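Local coordinates for protein aminopeptidase (Aneurinibacillus sp. AM-1, PDB 5IB9) that probably removes amino-terminal residues from peptides as a zinc-dependent aminopeptidase of the M28 family, bound here to the inhibitor bestatin, at residues P59-G64 against T200-N205; N274-S279 against R345-S350. All coordinates share one frame; numbering follows the deposited sequence.

Contact 1: P59-G64 against T200-N205; sequences PFQFEG and TLTSHN. With ZN (zinc ion), chain G.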
loop_
_atom_site.group_PDB
_atom_site.type_symbol
_atom_site.label_atom_id
_atom_site.label_comp_id
_atom_site.label_asym_id
_atom_site.label_seq_id
_atom_site.Cartn_x
_atom_site.Cartn_y
_atom_site.Cartn_z
ATOM N N PRO A 59 8.821 -5.446 -6.844
ATOM C CA PRO A 59 8.303 -4.321 -7.672
ATOM C C PRO A 59 7.277 -3.619 -6.886
ATOM O O PRO A 59 6.595 -4.242 -6.013
ATOM C CB PRO A 59 7.677 -5.030 -8.900
ATOM C CG PRO A 59 7.120 -6.368 -8.284
ATOM C CD PRO A 59 8.122 -6.741 -7.142
ATOM N N PHE A 60 7.003 -2.343 -7.228
ATOM C CA PHE A 60 5.843 -1.685 -6.643
ATOM C C PHE A 60 5.443 -0.540 -7.570
ATOM O O PHE A 60 6.259 0.024 -8.222
ATOM C CB PHE A 60 6.042 -1.162 -5.180
ATOM C CG PHE A 60 7.181 -0.233 -5.026
ATOM C CD1 PHE A 60 7.083 1.181 -5.227
ATOM C CD2 PHE A 60 8.452 -0.742 -4.804
ATOM C CE1 PHE A 60 8.250 1.976 -5.127
ATOM C CE2 PHE A 60 9.559 0.075 -4.701
ATOM C CZ PHE A 60 9.507 1.435 -4.823
ATOM N N GLN A 61 4.149 -0.253 -7.664
ATOM C CA GLN A 61 3.737 0.897 -8.464
ATOM C C GLN A 61 3.531 2.101 -7.567
ATOM O O GLN A 61 3.200 1.976 -6.373
ATOM C CB GLN A 61 2.437 0.600 -9.227
ATOM C CG GLN A 61 2.658 -0.428 -10.340
ATOM C CD GLN A 61 1.347 -0.841 -11.091
ATOM O OE1 GLN A 61 0.257 -0.352 -10.772
ATOM N NE2 GLN A 61 1.464 -1.774 -12.054
ATOM N N PHE A 62 3.636 3.293 -8.163
ATOM C CA PHE A 62 3.350 4.530 -7.449
ATOM C C PHE A 62 3.011 5.523 -8.521
ATOM O O PHE A 62 3.267 5.321 -9.725
ATOM C CB PHE A 62 4.569 4.947 -6.576
ATOM C CG PHE A 62 5.724 5.437 -7.370
ATOM C CD1 PHE A 62 5.937 6.793 -7.581
ATOM C CD2 PHE A 62 6.612 4.517 -8.007
ATOM C CE1 PHE A 62 7.027 7.229 -8.349
ATOM C CE2 PHE A 62 7.666 4.914 -8.772
ATOM C CZ PHE A 62 7.907 6.281 -8.971
ATOM N N GLU A 63 2.455 6.643 -8.064
ATOM C CA GLU A 63 2.030 7.670 -9.009
ATOM C C GLU A 63 3.159 8.668 -9.185
ATOM O O GLU A 63 3.561 9.298 -8.211
ATOM C CB GLU A 63 0.731 8.332 -8.478
ATOM C CG GLU A 63 -0.513 7.425 -8.462
ATOM C CD GLU A 63 -0.814 6.778 -9.826
ATOM O OE1 GLU A 63 -0.854 5.505 -9.920
ATOM O OE2 GLU A 63 -1.018 7.545 -10.806
ATOM N N GLY A 64 3.685 8.789 -10.387
ATOM C CA GLY A 64 4.748 9.714 -10.706
ATOM C C GLY A 64 4.112 11.008 -11.213
ATOM O O GLY A 64 2.898 11.069 -11.461
ATOM N N THR A 200 1.252 6.329 -13.754
ATOM C CA THR A 200 1.664 5.226 -12.838
ATOM C C THR A 200 3.010 4.728 -13.271
ATOM O O THR A 200 3.226 4.436 -14.461
ATOM C CB THR A 200 0.615 4.039 -12.879
ATOM O OG1 THR A 200 -0.621 4.508 -12.364
ATOM C CG2 THR A 200 1.058 2.765 -12.044
ATOM N N LEU A 201 3.942 4.619 -12.302
ATOM C CA LEU A 201 5.288 4.133 -12.605
ATOM C C LEU A 201 5.547 2.904 -11.724
ATOM O O LEU A 201 4.785 2.575 -10.804
ATOM C CB LEU A 201 6.321 5.196 -12.223
ATOM C CG LEU A 201 6.246 6.552 -12.933
ATOM C CD1 LEU A 201 7.319 7.474 -12.276
ATOM C CD2 LEU A 201 6.503 6.334 -14.396
ATOM N N THR A 202 6.577 2.154 -12.136
ATOM C CA THR A 202 6.947 0.997 -11.299
ATOM C C THR A 202 8.413 1.189 -10.897
ATOM O O THR A 202 9.291 1.513 -11.712
ATOM C CB THR A 202 6.932 -0.284 -12.177
ATOM O OG1 THR A 202 5.586 -0.462 -12.649
ATOM C CG2 THR A 202 7.267 -1.529 -11.340
ATOM N N SER A 203 8.633 1.071 -9.628
ATOM C CA SER A 203 9.992 1.012 -9.097
ATOM C C SER A 203 10.232 -0.340 -8.371
ATOM O O SER A 203 9.387 -1.272 -8.465
ATOM C CB SER A 203 10.182 2.231 -8.149
ATOM O OG SER A 203 11.492 2.343 -7.553
ATOM N N HIS A 204 11.390 -0.472 -7.770
ATOM C CA HIS A 204 11.776 -1.761 -7.167
ATOM C C HIS A 204 12.649 -1.574 -5.961
ATOM O O HIS A 204 13.402 -0.603 -5.865
ATOM C CB HIS A 204 12.622 -2.546 -8.159
ATOM C CG HIS A 204 12.026 -2.721 -9.526
ATOM N ND1 HIS A 204 12.012 -1.738 -10.507
ATOM C CD2 HIS A 204 11.324 -3.763 -10.026
ATOM C CE1 HIS A 204 11.299 -2.177 -11.545
ATOM N NE2 HIS A 204 10.948 -3.423 -11.306
ATOM N N ASN A 205 12.616 -2.596 -5.060
ATOM C CA ASN A 205 13.625 -2.779 -4.009
ATOM C C ASN A 205 14.444 -4.007 -4.373
ATOM O O ASN A 205 13.907 -4.967 -4.898
ATOM C CB ASN A 205 12.957 -2.998 -2.640
ATOM C CG ASN A 205 11.986 -1.891 -2.318
ATOM O OD1 ASN A 205 12.358 -0.729 -2.410
ATOM N ND2 ASN A 205 10.875 -2.236 -1.724
HETATM ZN ZN ZN G . 10.134 -4.652 -12.693
HETATM O O HOH W 1 4.091 -2.750 -12.852
HETATM O O HOH W 2 11.350 -5.228 -14.099
HETATM O O HOH W 3 8.462 -4.236 -13.650
HETATM O O HOH W 4 8.723 -3.088 -14.054
HETATM O O HOH W 5 10.393 -3.745 -14.550
#

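Contact 2: N274-S279 against R345-S350; sequences NGLIGS and RSDHES. With BES (2-(3-amino-2-hydroxy-4-phenyl-butyrylamino)-4-methyl-pentanoic acid), chain H.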
loop_
_atom_site.group_PDB
_atom_site.type_symbol
_atom_site.label_atom_id
_atom_site.label_comp_id
_atom_site.label_asym_id
_atom_site.label_seq_id
_atom_site.Cartn_x
_atom_site.Cartn_y
_atom_site.Cartn_z
ATOM N N ASN A 274 10.646 10.103 -3.504
ATOM C CA ASN A 274 9.222 10.292 -3.681
ATOM C C ASN A 274 8.400 10.182 -2.424
ATOM O O ASN A 274 7.161 10.152 -2.495
ATOM C CB ASN A 274 8.652 9.216 -4.705
ATOM C CG ASN A 274 9.411 9.208 -6.030
ATOM O OD1 ASN A 274 8.988 9.840 -7.022
ATOM N ND2 ASN A 274 10.605 8.643 -6.006
ATOM N N GLY A 275 9.028 10.013 -1.247
ATOM C CA GLY A 275 8.336 9.830 -0.026
ATOM C C GLY A 275 8.507 8.437 0.588
ATOM O O GLY A 275 7.619 7.909 1.229
ATOM N N LEU A 276 9.722 7.902 0.499
ATOM C CA LEU A 276 10.060 6.616 1.155
ATOM C C LEU A 276 9.247 5.490 0.589
ATOM O O LEU A 276 8.878 4.608 1.374
ATOM C CB LEU A 276 9.997 6.708 2.719
ATOM C CG LEU A 276 10.582 8.002 3.297
ATOM C CD1 LEU A 276 10.419 7.868 4.819
ATOM C CD2 LEU A 276 12.011 8.274 2.917
ATOM N N ILE A 277 8.776 5.539 -0.664
ATOM C CA ILE A 277 7.800 4.554 -1.162
ATOM C C ILE A 277 8.359 3.156 -1.068
ATOM O O ILE A 277 7.662 2.215 -0.605
ATOM C CB ILE A 277 7.281 4.926 -2.546
ATOM C CG1 ILE A 277 6.700 6.358 -2.360
ATOM C CG2 ILE A 277 6.088 3.946 -2.839
ATOM C CD1 ILE A 277 6.123 6.864 -3.675
ATOM N N GLY A 278 9.560 2.981 -1.526
ATOM C CA GLY A 278 10.070 1.565 -1.552
ATOM C C GLY A 278 10.281 1.033 -0.195
ATOM O O GLY A 278 9.877 -0.152 0.031
ATOM N N SER A 279 10.821 1.762 0.794
ATOM C CA SER A 279 10.888 1.159 2.117
ATOM C C SER A 279 9.575 0.956 2.805
ATOM O O SER A 279 9.403 0.010 3.561
ATOM C CB SER A 279 11.830 1.927 3.018
ATOM O OG SER A 279 11.453 3.314 3.115
ATOM N N ARG A 345 13.385 11.692 7.307
ATOM C CA ARG A 345 13.715 12.068 5.930
ATOM C C ARG A 345 14.486 10.986 5.175
ATOM O O ARG A 345 15.202 11.299 4.182
ATOM C CB ARG A 345 14.531 13.400 5.807
ATOM C CG ARG A 345 13.860 14.617 6.474
ATOM C CD ARG A 345 14.883 15.832 6.613
ATOM N NE ARG A 345 15.368 16.305 5.316
ATOM C CZ ARG A 345 16.235 17.298 5.145
ATOM N NH1 ARG A 345 16.692 17.978 6.196
ATOM N NH2 ARG A 345 16.628 17.632 3.921
ATOM N N SER A 346 14.463 9.734 5.696
ATOM C CA SER A 346 15.153 8.609 4.920
ATOM C C SER A 346 14.454 7.329 5.370
ATOM O O SER A 346 13.544 7.346 6.161
ATOM C CB SER A 346 16.667 8.601 5.141
ATOM O OG SER A 346 17.290 7.806 4.140
ATOM N N ASP A 347 14.878 6.230 4.778
ATOM C CA ASP A 347 14.154 4.941 4.902
ATOM C C ASP A 347 14.129 4.348 6.313
ATOM O O ASP A 347 13.231 3.525 6.554
ATOM C CB ASP A 347 14.755 3.918 3.922
ATOM C CG ASP A 347 14.607 4.382 2.462
ATOM O OD1 ASP A 347 13.456 4.602 2.027
ATOM O OD2 ASP A 347 15.687 4.574 1.821
ATOM N N HIS A 348 14.946 4.850 7.241
ATOM C CA HIS A 348 14.823 4.365 8.634
ATOM C C HIS A 348 13.448 4.682 9.195
ATOM O O HIS A 348 12.973 3.950 10.068
ATOM C CB HIS A 348 15.925 4.893 9.528
ATOM C CG HIS A 348 15.970 6.391 9.587
ATOM N ND1 HIS A 348 16.054 7.212 8.462
ATOM C CD2 HIS A 348 15.992 7.187 10.676
ATOM C CE1 HIS A 348 16.067 8.489 8.895
ATOM N NE2 HIS A 348 16.062 8.484 10.233
ATOM N N GLU A 349 12.789 5.737 8.710
ATOM C CA GLU A 349 11.421 6.078 9.188
ATOM C C GLU A 349 10.424 4.975 8.924
ATOM O O GLU A 349 9.443 4.846 9.660
ATOM C CB GLU A 349 10.992 7.317 8.459
ATOM C CG GLU A 349 9.754 8.014 9.113
ATOM C CD GLU A 349 9.606 9.429 8.531
ATOM O OE1 GLU A 349 10.555 10.270 8.538
ATOM O OE2 GLU A 349 8.542 9.692 8.033
ATOM N N SER A 350 10.660 4.169 7.896
ATOM C CA SER A 350 9.724 3.061 7.608
ATOM C C SER A 350 9.767 1.905 8.560
ATOM O O SER A 350 8.779 1.181 8.722
ATOM C CB SER A 350 9.997 2.629 6.155
ATOM O OG SER A 350 9.803 3.763 5.268
HETATM N N2 BES H . 19.198 11.967 2.121
HETATM C C1 BES H . 17.957 12.741 2.112
HETATM C C6 BES H . 17.574 13.044 3.559
HETATM C C7 BES H . 18.430 14.033 4.344
HETATM C C8 BES H . 18.983 15.203 3.767
HETATM C C12 BES H . 18.636 13.772 5.717
HETATM C C9 BES H . 19.732 16.089 4.570
HETATM C C11 BES H . 19.397 14.663 6.525
HETATM C C10 BES H . 19.944 15.814 5.937
HETATM C C2 BES H . 16.854 11.955 1.394
HETATM O O2 BES H . 17.545 11.511 0.228
HETATM C C3 BES H . 15.815 12.961 1.035
HETATM O O3 BES H . 16.116 13.828 0.223
HETATM N N1 BES H . 14.694 12.910 1.669
HETATM C C4 BES H . 13.677 13.932 1.405
HETATM C C13 BES H . 12.532 13.529 2.318
HETATM C C14 BES H . 11.911 12.166 1.991
HETATM C C15 BES H . 10.725 12.058 2.941
HETATM C C16 BES H . 11.517 11.970 0.527
HETATM C C5 BES H . 14.076 15.324 1.882
HETATM O O1 BES H . 13.449 16.324 1.427
HETATM O O4 BES H . 14.984 15.506 2.713
HETATM O O HOH W 6 12.052 4.188 -0.248
#

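Contact 1: P59-G64 against T200-N205
T200 and E63 are joined through their side chains: T200 OG1 donates to E63 OE1 over 2.6 Å, on the syn side of the carboxylate. The bend at chi2 (-54°) brings E63 CD, and with it the carboxylate, back toward T200. Behind this bond runs an antiparallel ladder, in which F60 pairs with S203 and F62 with L201, each by two backbone bonds; the shortest, L201 N to F62 O at 2.8 Å, is almost straight. On the face of E63 and T200, one water joins Q61 NE2 and T202 OG1, polar groups suited to a solvent-facing side. H204 shares that face, and its NE2 binds a zinc ion at 2.0 Å, with E288 of the second subunit as another ligand. The opposite face is largely apolar and aromatic. L201 CB makes an off-centre CH-pi contact with the F62 ring, whose CZ meets L201 CD1 at 3.6 Å. S203 is small enough for its CB to lie 3.5 Å from F60 CZ, and its hydroxyl bonds to E37. A side chain at G64 would run into L201 CD1. Beneath this aromatic face lies helix 277-283, with I277 touching both phenylalanines, while L38 and V41 of helix 35-50 pack on H204.

Contact 2: N274-S279 against R345-S350
S279 gives its hydroxyl proton to D347, OG lying 2.6 Å from OD1, which it meets on the anti side of the carboxylate. With chi1 at 56°, S279 OG sits between its own backbone N and carbonyl carbon, a position from which it reaches both D347 OD1 and S350 OG. The latter lies 2.7 Å from S279 OG, a possible hydrogen bond, since the S350 proton has another acceptor within reach. D347 OD1 is gripped again by a water that accepts from S279 N, so one buried carboxylate oxygen gathers two donors; OD2 has a weak bond from Q299. S346 OG bonds to D301, a zinc ligand, and so may help to position it. L276, at the N-cap position of helix 277-283, supplies the apolar part: CD1 packs 3.4 Å from S346 O and 3.7 Å from E349 CB, its branched end lying against the 345-350 backbone, with CD2 close to BES C15. R345 serves that inhibitor. Its carbonyl O accepts from BES N1 at 3.0 Å, while NE (2.7 Å) and NH2 (2.9 Å) both donate to BES O4, and BES C8 of the phenyl group lies over one face of the guanidinium, offset toward its rim. An alanine here would probably leave the BES carboxylate without its charged mate and C8 without the guanidinium beneath it, although the backbone bond could remain. Around the contact, F269 of strand 263-269 packs on S279 and D347, while A358 and L360 of strand 358-364 back H348.

In the fold
Contact 1 is partly buried and has a polar, solvent-facing side that reaches the second subunit through a zinc ion; contact 2 is buried near the middle of the chain and lines the inhibitor pocket. The first is held by a regular backbone ladder, the second by side-chain hydroxyls, a carboxylate and one water between two turns that lead into helices. They meet at helix 277-283: N205 ND2 probably bonds to G278 O at 2.9 Å, and F60 CZ packs 3.3 Å from G278 CA, where a glycine lets the ring come close. The aromatic face of the strands therefore lies on the helix start next to the pocket residues G275 and L276.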